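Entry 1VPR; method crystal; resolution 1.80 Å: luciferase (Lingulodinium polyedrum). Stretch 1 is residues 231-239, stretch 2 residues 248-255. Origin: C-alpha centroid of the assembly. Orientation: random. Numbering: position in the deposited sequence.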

# COMPACT_ATOMS: atom_id res chain seq x y z
N THR A 231 -8.29 6.05 -4.11
CA THR A 231 -8.62 5.93 -5.53
C THR A 231 -7.52 6.69 -6.28
O THR A 231 -7.13 7.79 -5.88
CB THR A 231 -9.98 6.60 -5.86
OG1 THR A 231 -11.04 5.88 -5.23
CG2 THR A 231 -10.23 6.59 -7.35
N TRP A 232 -7.04 6.11 -7.37
CA TRP A 232 -6.00 6.77 -8.15
C TRP A 232 -6.16 6.48 -9.63
O TRP A 232 -6.99 5.66 -10.03
CB TRP A 232 -4.59 6.34 -7.65
CG TRP A 232 -4.42 4.89 -7.35
CD1 TRP A 232 -4.32 4.31 -6.10
CD2 TRP A 232 -4.37 3.79 -8.28
NE1 TRP A 232 -4.22 2.95 -6.20
CE2 TRP A 232 -4.25 2.60 -7.53
CE3 TRP A 232 -4.41 3.71 -9.68
CZ2 TRP A 232 -4.19 1.33 -8.12
CZ3 TRP A 232 -4.35 2.44 -10.28
CH2 TRP A 232 -4.24 1.27 -9.50
N LYS A 233 -5.39 7.17 -10.46
CA LYS A 233 -5.46 6.94 -11.90
C LYS A 233 -4.04 6.75 -12.44
O LYS A 233 -3.08 7.41 -11.98
CB LYS A 233 -6.15 8.12 -12.61
CG LYS A 233 -6.19 7.97 -14.15
CD LYS A 233 -6.98 9.13 -14.82
CE LYS A 233 -7.00 8.95 -16.33
NZ LYS A 233 -8.07 9.74 -16.98
N SER A 234 -3.91 5.83 -13.39
CA SER A 234 -2.63 5.54 -14.03
C SER A 234 -1.88 6.84 -14.34
O SER A 234 -2.43 7.73 -14.98
CB SER A 234 -2.89 4.77 -15.32
OG SER A 234 -1.70 4.42 -15.99
N GLY A 235 -0.65 6.95 -13.86
CA GLY A 235 0.18 8.12 -14.13
C GLY A 235 -0.01 9.34 -13.23
O GLY A 235 0.68 10.36 -13.41
N HIS A 236 -0.92 9.23 -12.25
CA HIS A 236 -1.18 10.36 -11.35
C HIS A 236 -0.82 10.06 -9.90
O HIS A 236 -1.05 8.96 -9.41
CB HIS A 236 -2.66 10.77 -11.46
CG HIS A 236 -3.01 11.35 -12.80
ND1 HIS A 236 -2.88 12.69 -13.09
CD2 HIS A 236 -3.44 10.76 -13.95
CE1 HIS A 236 -3.22 12.90 -14.35
NE2 HIS A 236 -3.56 11.75 -14.89
N TYR A 237 -0.25 11.05 -9.23
CA TYR A 237 0.19 10.91 -7.84
C TYR A 237 -0.92 10.78 -6.82
O TYR A 237 -2.06 11.21 -7.02
CB TYR A 237 1.03 12.14 -7.43
CG TYR A 237 2.53 11.97 -7.57
CD1 TYR A 237 3.20 12.42 -8.71
CD2 TYR A 237 3.27 11.38 -6.56
CE1 TYR A 237 4.57 12.28 -8.82
CE2 TYR A 237 4.63 11.23 -6.67
CZ TYR A 237 5.28 11.69 -7.80
OH TYR A 237 6.62 11.53 -7.90
N PHE A 238 -0.59 10.15 -5.71
CA PHE A 238 -1.51 10.07 -4.60
C PHE A 238 -0.65 10.01 -3.36
O PHE A 238 0.55 9.71 -3.41
CB PHE A 238 -2.53 8.91 -4.72
CG PHE A 238 -1.92 7.53 -4.76
CD1 PHE A 238 -1.96 6.71 -3.64
CD2 PHE A 238 -1.39 7.02 -5.95
CE1 PHE A 238 -1.47 5.40 -3.69
CE2 PHE A 238 -0.91 5.73 -6.01
CZ PHE A 238 -0.95 4.90 -4.88
N TYR A 239 -1.25 10.34 -2.25
CA TYR A 239 -0.55 10.42 -0.99
C TYR A 239 -0.95 9.26 -0.07
O TYR A 239 -2.14 9.00 0.12
CB TYR A 239 -0.92 11.76 -0.35
CG TYR A 239 -0.56 11.90 1.11
CD1 TYR A 239 0.72 11.59 1.56
CD2 TYR A 239 -1.50 12.35 2.05
CE1 TYR A 239 1.08 11.72 2.90
CE2 TYR A 239 -1.16 12.48 3.40
CZ TYR A 239 0.14 12.16 3.81
OH TYR A 239 0.53 12.33 5.12
N LEU A 248 4.19 8.81 2.16
CA LEU A 248 4.60 8.43 0.80
C LEU A 248 3.82 9.20 -0.23
O LEU A 248 2.63 9.49 -0.05
CB LEU A 248 4.32 6.93 0.52
CG LEU A 248 4.73 5.85 1.51
CD1 LEU A 248 4.29 4.48 1.01
CD2 LEU A 248 6.25 5.88 1.69
N LEU A 249 4.50 9.55 -1.32
CA LEU A 249 3.87 10.19 -2.47
C LEU A 249 4.24 9.23 -3.59
O LEU A 249 5.41 9.06 -3.92
CB LEU A 249 4.42 11.60 -2.71
CG LEU A 249 3.82 12.65 -1.78
CD1 LEU A 249 4.56 13.95 -1.96
CD2 LEU A 249 2.35 12.85 -2.09
N GLY A 250 3.25 8.57 -4.18
CA GLY A 250 3.57 7.60 -5.22
C GLY A 250 2.62 7.63 -6.38
O GLY A 250 1.66 8.39 -6.38
N VAL A 251 2.88 6.76 -7.35
CA VAL A 251 2.11 6.68 -8.58
C VAL A 251 2.05 5.25 -9.07
O VAL A 251 3.03 4.52 -8.93
CB VAL A 251 2.82 7.50 -9.73
CG1 VAL A 251 2.16 7.18 -11.06
CG2 VAL A 251 2.76 9.00 -9.45
N TRP A 252 0.92 4.84 -9.63
CA TRP A 252 0.80 3.52 -10.25
C TRP A 252 0.53 3.84 -11.71
O TRP A 252 -0.24 4.77 -12.03
CB TRP A 252 -0.43 2.71 -9.78
CG TRP A 252 -0.28 1.99 -8.51
CD1 TRP A 252 -0.97 2.20 -7.36
CD2 TRP A 252 0.60 0.88 -8.25
NE1 TRP A 252 -0.59 1.31 -6.40
CE2 TRP A 252 0.37 0.48 -6.92
CE3 TRP A 252 1.55 0.20 -9.02
CZ2 TRP A 252 1.06 -0.59 -6.33
CZ3 TRP A 252 2.24 -0.85 -8.44
CH2 TRP A 252 1.99 -1.24 -7.10
N VAL A 253 1.17 3.10 -12.59
CA VAL A 253 0.93 3.25 -14.03
C VAL A 253 0.40 1.87 -14.44
O VAL A 253 0.84 0.85 -13.93
CB VAL A 253 2.23 3.56 -14.81
CG1 VAL A 253 1.88 3.76 -16.32
CG2 VAL A 253 2.90 4.84 -14.23
N LEU A 254 -0.56 1.85 -15.36
CA LEU A 254 -1.15 0.60 -15.84
C LEU A 254 -0.87 0.58 -17.35
O LEU A 254 -1.74 0.82 -18.17
CB LEU A 254 -2.67 0.62 -15.56
CG LEU A 254 -3.20 0.28 -14.15
CD1 LEU A 254 -2.39 0.95 -13.06
CD2 LEU A 254 -4.66 0.71 -14.07
N PRO A 255 0.37 0.23 -17.73
CA PRO A 255 0.82 0.18 -19.12
C PRO A 255 0.49 -1.08 -19.89
O PRO A 255 0.67 -1.12 -21.11
CB PRO A 255 2.32 0.32 -18.95
CG PRO A 255 2.54 -0.66 -17.78
CD PRO A 255 1.44 -0.25 -16.83
O HOH W 1 -2.80 0.84 -4.19
O HOH W 2 -1.61 6.35 -9.72

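Where the strand pairing lapses, a turn and a water take over. From Lys-233 to His-236 the chain makes a type II turn, closed by His-236 N to Lys-233 O (2.8 Å), and a water enters the gap beside it, accepting from Trp-252 N (2.9 Å) and lying 2.9 Å from Lys-233 O and 2.7 Å from His-236 O. Gly-235 suits its corner: its positive phi would jam a CB against the preceding carbonyl, while its N is free to donate to Trp-252 O (2.9 Å). Ser-234, chi1 t, uses its side chain as a backbone substitute, OG accepting from Leu-254 N at 2.9 Å.

Beyond the turn the strands pair antiparallel around Phe-238 and Gly-250: Phe-238 N donates to Gly-250 O (2.9 Å) and Gly-250 N to Phe-238 O (3.0 Å). Gly-250 brings no side chain to the face that carries the Phe-238 ring, whose CZ reaches Trp-252 CD1 at 3.7 Å. Trp-252 also packs obliquely on Trp-232, its CB 4.0 Å above the centroid of that residue's six-membered ring; a second water accepts from both NE1 atoms, each at 3.2 Å, so the buried indoles stay satisfied. Among Tyr-237, Tyr-239, Leu-249 and Val-251 on the other face, Val-251 CG2 sits over the Tyr-237 ring, 3.5 Å from its CG. Together the two stretches bury 716 Å² between them, both sides summed.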